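Local coordinates for catalase-3 (Neurospora crassa, PDB 4AJ9), which breaks hydrogen peroxide down to water and dioxygen at a heme iron, as a large-subunit catalase of a filamentous fungus, at residues N358-I370 with N380-K392. Numbering follows the deposited sequence. Where two conformers were deposited one is given.
With HEM (protoporphyrin IX containing Fe), chain Y.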
loop_
_atom_site.group_PDB
_atom_site.type_symbol
_atom_site.label_atom_id
_atom_site.label_comp_id
_atom_site.label_asym_id
_atom_site.label_seq_id
_atom_site.Cartn_x
_atom_site.Cartn_y
_atom_site.Cartn_z
ATOM N N ASN C 358 6.593 -4.894 2.157
ATOM C CA ASN C 358 6.745 -3.457 2.362
ATOM C C ASN C 358 7.271 -2.760 1.112
ATOM O O ASN C 358 6.698 -1.776 0.644
ATOM C CB ASN C 358 7.688 -3.146 3.531
ATOM C CG ASN C 358 7.666 -1.675 3.914
ATOM O OD1 ASN C 358 6.636 -1.165 4.338
ATOM N ND2 ASN C 358 8.806 -0.985 3.762
ATOM N N ARG C 359 8.362 -3.282 0.571
ATOM C CA ARG C 359 8.993 -2.645 -0.572
ATOM C C ARG C 359 8.086 -2.663 -1.800
ATOM O O ARG C 359 8.000 -1.673 -2.529
ATOM C CB ARG C 359 10.325 -3.319 -0.877
ATOM C CG ARG C 359 11.271 -2.454 -1.675
ATOM C CD ARG C 359 12.691 -2.613 -1.153
ATOM N NE ARG C 359 13.264 -3.915 -1.484
ATOM C CZ ARG C 359 13.623 -4.290 -2.710
ATOM N NH1 ARG C 359 13.450 -3.470 -3.740
ATOM N NH2 ARG C 359 14.144 -5.498 -2.908
ATOM N N HIS C 360 7.410 -3.787 -2.030
ATOM C CA HIS C 360 6.592 -3.945 -3.235
ATOM C C HIS C 360 5.094 -3.750 -3.030
ATOM O O HIS C 360 4.318 -3.831 -3.985
ATOM C CB HIS C 360 6.877 -5.288 -3.917
ATOM C CG HIS C 360 8.266 -5.388 -4.482
ATOM N ND1 HIS C 360 8.658 -4.694 -5.606
ATOM C CD2 HIS C 360 9.355 -6.085 -4.071
ATOM C CE1 HIS C 360 9.925 -4.968 -5.872
ATOM N NE2 HIS C 360 10.371 -5.808 -4.956
ATOM N N ARG C 361 4.685 -3.500 -1.793
ATOM C CA ARG C 361 3.267 -3.260 -1.481
ATOM C C ARG C 361 2.295 -4.279 -2.085
ATOM O O ARG C 361 1.250 -3.911 -2.626
ATOM C CB ARG C 361 2.850 -1.853 -1.924
ATOM C CG ARG C 361 3.166 -0.755 -0.927
ATOM C CD ARG C 361 4.666 -0.489 -0.828
ATOM N NE ARG C 361 4.999 0.338 0.331
ATOM C CZ ARG C 361 4.765 -0.018 1.594
ATOM N NH1 ARG C 361 4.204 -1.189 1.861
ATOM N NH2 ARG C 361 5.098 0.789 2.581
ATOM N N GLY C 362 2.621 -5.557 -1.972
ATOM C CA GLY C 362 1.812 -6.589 -2.582
ATOM C C GLY C 362 2.555 -7.908 -2.569
ATOM O O GLY C 362 3.766 -7.941 -2.404
ATOM N N PRO C 363 1.819 -9.008 -2.732
ATOM C CA PRO C 363 2.332 -10.368 -2.611
ATOM C C PRO C 363 2.803 -10.950 -3.936
ATOM O O PRO C 363 3.278 -12.081 -3.953
ATOM C CB PRO C 363 1.098 -11.131 -2.124
ATOM C CG PRO C 363 -0.013 -10.453 -2.841
ATOM C CD PRO C 363 0.356 -8.995 -2.886
ATOM N N ASN C 364 2.674 -10.201 -5.030
ATOM C CA ASN C 364 3.031 -10.727 -6.346
ATOM C C ASN C 364 4.377 -10.260 -6.898
ATOM O O ASN C 364 4.607 -10.308 -8.106
ATOM C CB ASN C 364 1.899 -10.459 -7.350
ATOM C CG ASN C 364 0.711 -11.384 -7.126
ATOM O OD1 ASN C 364 0.881 -12.602 -7.066
ATOM N ND2 ASN C 364 -0.490 -10.813 -6.971
ATOM N N PHE C 365 5.271 -9.832 -6.011
ATOM C CA PHE C 365 6.582 -9.331 -6.427
ATOM C C PHE C 365 7.401 -10.381 -7.171
ATOM O O PHE C 365 8.306 -10.027 -7.937
ATOM C CB PHE C 365 7.362 -8.813 -5.208
ATOM C CG PHE C 365 7.389 -9.782 -4.077
ATOM C CD1 PHE C 365 8.358 -10.762 -4.018
ATOM C CD2 PHE C 365 6.407 -9.743 -3.090
ATOM C CE1 PHE C 365 8.367 -11.678 -2.978
ATOM C CE2 PHE C 365 6.403 -10.647 -2.060
ATOM C CZ PHE C 365 7.384 -11.622 -1.999
ATOM N N GLU C 366 7.104 -11.672 -6.982
ATOM C CA GLU C 366 7.874 -12.681 -7.728
ATOM C C GLU C 366 7.500 -12.680 -9.215
ATOM O O GLU C 366 8.177 -13.312 -10.025
ATOM C CB GLU C 366 7.740 -14.101 -7.142
ATOM C CG GLU C 366 8.148 -14.249 -5.662
ATOM C CD GLU C 366 9.656 -14.255 -5.432
ATOM O OE1 GLU C 366 10.388 -13.445 -6.040
ATOM O OE2 GLU C 366 10.122 -15.082 -4.625
ATOM N N GLN C 367 6.429 -11.969 -9.561
ATOM C CA GLN C 367 5.989 -11.862 -10.950
ATOM C C GLN C 367 6.705 -10.758 -11.739
ATOM O O GLN C 367 6.632 -10.726 -12.969
ATOM C CB GLN C 367 4.465 -11.683 -11.020
ATOM C CG GLN C 367 3.689 -12.834 -10.405
ATOM C CD GLN C 367 2.193 -12.737 -10.651
ATOM O OE1 GLN C 367 1.643 -11.648 -10.805
ATOM N NE2 GLN C 367 1.525 -13.890 -10.698
ATOM N N LEU C 368 7.418 -9.867 -11.050
ATOM C CA LEU C 368 8.166 -8.824 -11.743
ATOM C C LEU C 368 9.213 -9.478 -12.643
ATOM O O LEU C 368 9.808 -10.485 -12.274
ATOM C CB LEU C 368 8.840 -7.885 -10.748
ATOM C CG LEU C 368 7.866 -7.096 -9.870
ATOM C CD1 LEU C 368 8.614 -6.328 -8.787
ATOM C CD2 LEU C 368 7.032 -6.150 -10.731
ATOM N N PRO C 369 9.436 -8.912 -13.832
ATOM C CA PRO C 369 10.368 -9.562 -14.765
ATOM C C PRO C 369 11.697 -9.959 -14.118
ATOM O O PRO C 369 12.172 -11.077 -14.341
ATOM C CB PRO C 369 10.571 -8.497 -15.840
ATOM C CG PRO C 369 9.244 -7.747 -15.847
ATOM C CD PRO C 369 8.864 -7.671 -14.384
ATOM N N ILE C 370 12.287 -9.073 -13.324
ATOM C CA ILE C 370 13.614 -9.356 -12.753
ATOM C C ILE C 370 13.573 -10.441 -11.666
ATOM O O ILE C 370 14.581 -11.095 -11.400
ATOM C CB ILE C 370 14.306 -8.065 -12.213
ATOM C CG1 ILE C 370 15.788 -8.320 -11.893
ATOM C CG2 ILE C 370 13.571 -7.518 -11.004
ATOM C CD1 ILE C 370 16.682 -8.476 -13.135
ATOM N N ASN C 380 -1.373 -23.296 -6.758
ATOM C CA ASN C 380 -2.752 -22.882 -6.588
ATOM C C ASN C 380 -2.893 -21.494 -5.983
ATOM O O ASN C 380 -3.963 -21.138 -5.492
ATOM C CB ASN C 380 -3.516 -23.933 -5.777
ATOM C CG ASN C 380 -3.660 -25.235 -6.536
ATOM O OD1 ASN C 380 -3.900 -25.221 -7.740
ATOM N ND2 ASN C 380 -3.486 -26.366 -5.849
ATOM N N HIS C 381 -1.807 -20.720 -6.017
ATOM C CA HIS C 381 -1.844 -19.321 -5.589
ATOM C C HIS C 381 -2.711 -18.501 -6.553
ATOM O O HIS C 381 -2.639 -18.695 -7.771
ATOM C CB HIS C 381 -0.443 -18.719 -5.566
ATOM C CG HIS C 381 0.510 -19.408 -4.634
ATOM N ND1 HIS C 381 1.685 -18.823 -4.222
ATOM C CD2 HIS C 381 0.479 -20.635 -4.061
ATOM C CE1 HIS C 381 2.332 -19.652 -3.421
ATOM N NE2 HIS C 381 1.619 -20.756 -3.301
ATOM N N ARG C 382 -3.496 -17.567 -6.024
ATOM C CA ARG C 382 -4.363 -16.743 -6.873
ATOM C C ARG C 382 -4.509 -15.336 -6.333
ATOM O O ARG C 382 -4.274 -15.088 -5.157
ATOM C CB ARG C 382 -5.763 -17.344 -6.981
ATOM C CG ARG C 382 -5.827 -18.702 -7.652
ATOM C CD ARG C 382 -5.433 -18.631 -9.115
ATOM N NE ARG C 382 -5.696 -19.920 -9.767
ATOM C CZ ARG C 382 -4.825 -20.918 -9.828
ATOM N NH1 ARG C 382 -3.624 -20.803 -9.261
ATOM N NH2 ARG C 382 -5.161 -22.051 -10.446
ATOM N N ASP C 383 -4.941 -14.429 -7.206
ATOM C CA ASP C 383 -5.304 -13.068 -6.821
ATOM C C ASP C 383 -4.126 -12.309 -6.205
ATOM O O ASP C 383 -2.967 -12.494 -6.594
ATOM C CB ASP C 383 -6.495 -13.066 -5.845
ATOM C CG ASP C 383 -7.678 -13.892 -6.334
ATOM O OD1 ASP C 383 -7.648 -14.410 -7.475
ATOM O OD2 ASP C 383 -8.662 -14.004 -5.565
ATOM N N GLY C 384 -4.429 -11.453 -5.232
ATOM C CA GLY C 384 -3.417 -10.570 -4.673
ATOM C C GLY C 384 -3.168 -9.356 -5.553
ATOM O O GLY C 384 -3.329 -9.414 -6.774
ATOM N N GLN C 385 -2.771 -8.246 -4.928
ATOM C CA GLN C 385 -2.532 -6.995 -5.644
ATOM C C GLN C 385 -1.626 -7.214 -6.855
ATOM O O GLN C 385 -0.600 -7.900 -6.776
ATOM C CB GLN C 385 -1.893 -5.960 -4.697
ATOM C CG GLN C 385 -2.230 -4.506 -5.010
ATOM C CD GLN C 385 -3.694 -4.154 -4.748
ATOM O OE1 GLN C 385 -4.072 -3.778 -3.635
ATOM N NE2 GLN C 385 -4.522 -4.269 -5.777
ATOM N N GLY C 386 -2.014 -6.646 -7.985
ATOM C CA GLY C 386 -1.135 -6.623 -9.138
ATOM C C GLY C 386 -1.024 -7.947 -9.884
ATOM O O GLY C 386 -0.126 -8.103 -10.708
ATOM N N GLN C 387 -1.926 -8.893 -9.607
ATOM C CA GLN C 387 -1.885 -10.209 -10.248
ATOM C C GLN C 387 -1.671 -10.072 -11.754
ATOM O O GLN C 387 -2.504 -9.510 -12.452
ATOM C CB GLN C 387 -3.172 -11.010 -9.958
ATOM C CG GLN C 387 -3.256 -12.351 -10.714
ATOM C CD GLN C 387 -2.095 -13.293 -10.373
ATOM O OE1 GLN C 387 -1.291 -13.654 -11.240
ATOM N NE2 GLN C 387 -1.998 -13.679 -9.101
ATOM N N ALA C 388 -0.556 -10.580 -12.261
ATOM C CA ALA C 388 -0.209 -10.323 -13.658
ATOM C C ALA C 388 -0.544 -11.460 -14.616
ATOM O O ALA C 388 -0.343 -11.331 -15.831
ATOM C CB ALA C 388 1.275 -9.937 -13.788
ATOM N N TRP C 389 -1.039 -12.570 -14.081
ATOM C CA TRP C 389 -1.361 -13.714 -14.927
ATOM C C TRP C 389 -2.855 -13.979 -14.925
ATOM O O TRP C 389 -3.588 -13.436 -14.095
ATOM C CB TRP C 389 -0.627 -14.974 -14.439
ATOM C CG TRP C 389 0.846 -14.794 -14.284
ATOM C CD1 TRP C 389 1.623 -13.822 -14.854
ATOM C CD2 TRP C 389 1.728 -15.606 -13.499
ATOM N NE1 TRP C 389 2.934 -13.974 -14.461
ATOM C CE2 TRP C 389 3.027 -15.066 -13.636
ATOM C CE3 TRP C 389 1.543 -16.734 -12.689
ATOM C CZ2 TRP C 389 4.141 -15.615 -12.990
ATOM C CZ3 TRP C 389 2.648 -17.283 -12.049
ATOM C CH2 TRP C 389 3.937 -16.717 -12.206
ATOM N N ILE C 390 -3.290 -14.821 -15.861
ATOM C CA ILE C 390 -4.643 -15.341 -15.881
ATOM C C ILE C 390 -4.585 -16.860 -15.783
ATOM O O ILE C 390 -4.197 -17.545 -16.730
ATOM C CB ILE C 390 -5.399 -14.900 -17.147
ATOM C CG1 ILE C 390 -5.602 -13.383 -17.122
ATOM C CG2 ILE C 390 -6.746 -15.583 -17.225
ATOM C CD1 ILE C 390 -6.017 -12.795 -18.439
ATOM N N HIS C 391 -4.957 -17.378 -14.617
ATOM C CA HIS C 391 -4.865 -18.803 -14.347
ATOM C C HIS C 391 -6.007 -19.581 -14.980
ATOM O O HIS C 391 -7.175 -19.220 -14.845
ATOM C CB HIS C 391 -4.839 -19.085 -12.839
ATOM C CG HIS C 391 -3.597 -18.613 -12.150
ATOM N ND1 HIS C 391 -3.434 -17.313 -11.719
ATOM C CD2 HIS C 391 -2.463 -19.272 -11.801
ATOM C CE1 HIS C 391 -2.247 -17.186 -11.148
ATOM N NE2 HIS C 391 -1.641 -18.361 -11.179
ATOM N N LYS C 392 -5.646 -20.678 -15.640
ATOM C CA LYS C 392 -6.598 -21.521 -16.360
ATOM C C LYS C 392 -7.286 -22.553 -15.461
ATOM O O LYS C 392 -8.447 -22.878 -15.679
ATOM C CB LYS C 392 -5.869 -22.229 -17.504
ATOM C CG LYS C 392 -6.760 -22.994 -18.476
ATOM C CD LYS C 392 -5.934 -23.626 -19.603
ATOM C CE LYS C 392 -4.852 -22.665 -20.145
ATOM N NZ LYS C 392 -5.364 -21.503 -20.946
HETATM C CHA HEM Y . 19.222 -7.065 2.678
HETATM C CHB HEM Y . 23.213 -9.737 3.466
HETATM C CHC HEM Y . 21.706 -10.577 7.993
HETATM C CHD HEM Y . 17.383 -8.680 6.906
HETATM C C1A HEM Y . 20.453 -7.670 2.498
HETATM C C2A HEM Y . 21.295 -7.593 1.309
HETATM C C3A HEM Y . 22.403 -8.320 1.540
HETATM C C4A HEM Y . 22.291 -8.898 2.865
HETATM C CMA HEM Y . 23.596 -8.545 0.581
HETATM C CAA HEM Y . 20.974 -6.763 0.038
HETATM C CBA HEM Y . 20.397 -7.630 -1.077
HETATM C CGA HEM Y . 20.216 -6.771 -2.300
HETATM O O1A HEM Y . 19.053 -6.461 -2.656
HETATM O O2A HEM Y . 21.242 -6.383 -2.921
HETATM C C1B HEM Y . 23.126 -10.248 4.747
HETATM C C2B HEM Y . 24.036 -11.210 5.344
HETATM C C3B HEM Y . 23.636 -11.430 6.606
HETATM C C4B HEM Y . 22.445 -10.634 6.831
HETATM C CMB HEM Y . 25.247 -11.804 4.588
HETATM C CAB HEM Y . 24.230 -12.389 7.665
HETATM C CBB HEM Y . 24.920 -13.473 7.293
HETATM C C1C HEM Y . 20.383 -10.211 8.053
HETATM C C2C HEM Y . 19.448 -10.547 9.117
HETATM C C3C HEM Y . 18.272 -9.996 8.806
HETATM C C4C HEM Y . 18.404 -9.342 7.530
HETATM C CMC HEM Y . 19.791 -11.343 10.390
HETATM C CAC HEM Y . 16.942 -10.084 9.567
HETATM C CBC HEM Y . 16.656 -11.191 10.255
HETATM C C1D HEM Y . 17.468 -8.061 5.694
HETATM C C2D HEM Y . 16.375 -7.364 5.067
HETATM C C3D HEM Y . 16.948 -6.859 3.751
HETATM C C4D HEM Y . 18.323 -7.308 3.710
HETATM C CMD HEM Y . 14.951 -7.185 5.634
HETATM C CAD HEM Y . 16.205 -6.053 2.674
HETATM C CBD HEM Y . 15.733 -7.051 1.623
HETATM C CGD HEM Y . 14.890 -6.341 0.598
HETATM O O1D HEM Y . 14.757 -6.875 -0.529
HETATM O O2D HEM Y . 14.382 -5.231 0.901
HETATM N NA HEM Y . 21.094 -8.477 3.416
HETATM N NB HEM Y . 22.174 -9.929 5.680
HETATM N NC HEM Y . 19.706 -9.479 7.102
HETATM N ND HEM Y . 18.589 -8.016 4.875
HETATM FE FE HEM Y . 20.381 -9.064 5.211
HETATM O O HOH W 1 1.954 -7.511 -5.651
HETATM O O HOH W 2 4.933 -11.768 -15.027
HETATM O O HOH W 3 2.490 -9.030 -10.640
#
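In the catalase fold, the chain leaving the heme-side helix 343-360 is stitched to a type II turn, G384 to Q387, and N364 and Q367 supply the side-chain bonds. N364 presents its amide nitrogen to the turn and the residue before it: ND2 donates to D383 O at 3.0 Å, almost straight, and to Q385 O at 2.9 Å. Both bonds are nearly straight and both acceptors lie near the amide plane, so each takes its own N-H and the amide cannot easily swing; its OD1 takes a bond from H53 of the second subunit. D383 O also receives NE2 of Q387, on a lone pair. The turn's glycines suit their places: G386 has positive phi, and at G384 a beta carbon would collide with P363, whose CG packs 3.9 Å from G384 CA.

Q367, with its chain extended beyond CG (chi2 -172°), reaches Q387 and A388. Its OE1 accepts the backbone N of A388 at 2.8 Å, while NE2 gives a nearly straight bond of 2.9 Å to Q387 OE1, which also accepts W389 N. The two glutamine amides stand 81° apart. NE2 lies over the centre of the W389 ring, 3.3 Å above its plane, and CG adds a CH-pi contact to the six-membered ring. A water joins W389 NE1 to Q367 O.

Within helix 343-360, R359 holds a heme propionate through NE and NH2. Beyond W389, I390 and H391 form a parallel ladder with a strand of the second subunit, an arrangement consistent with the interwoven catalase tetramer.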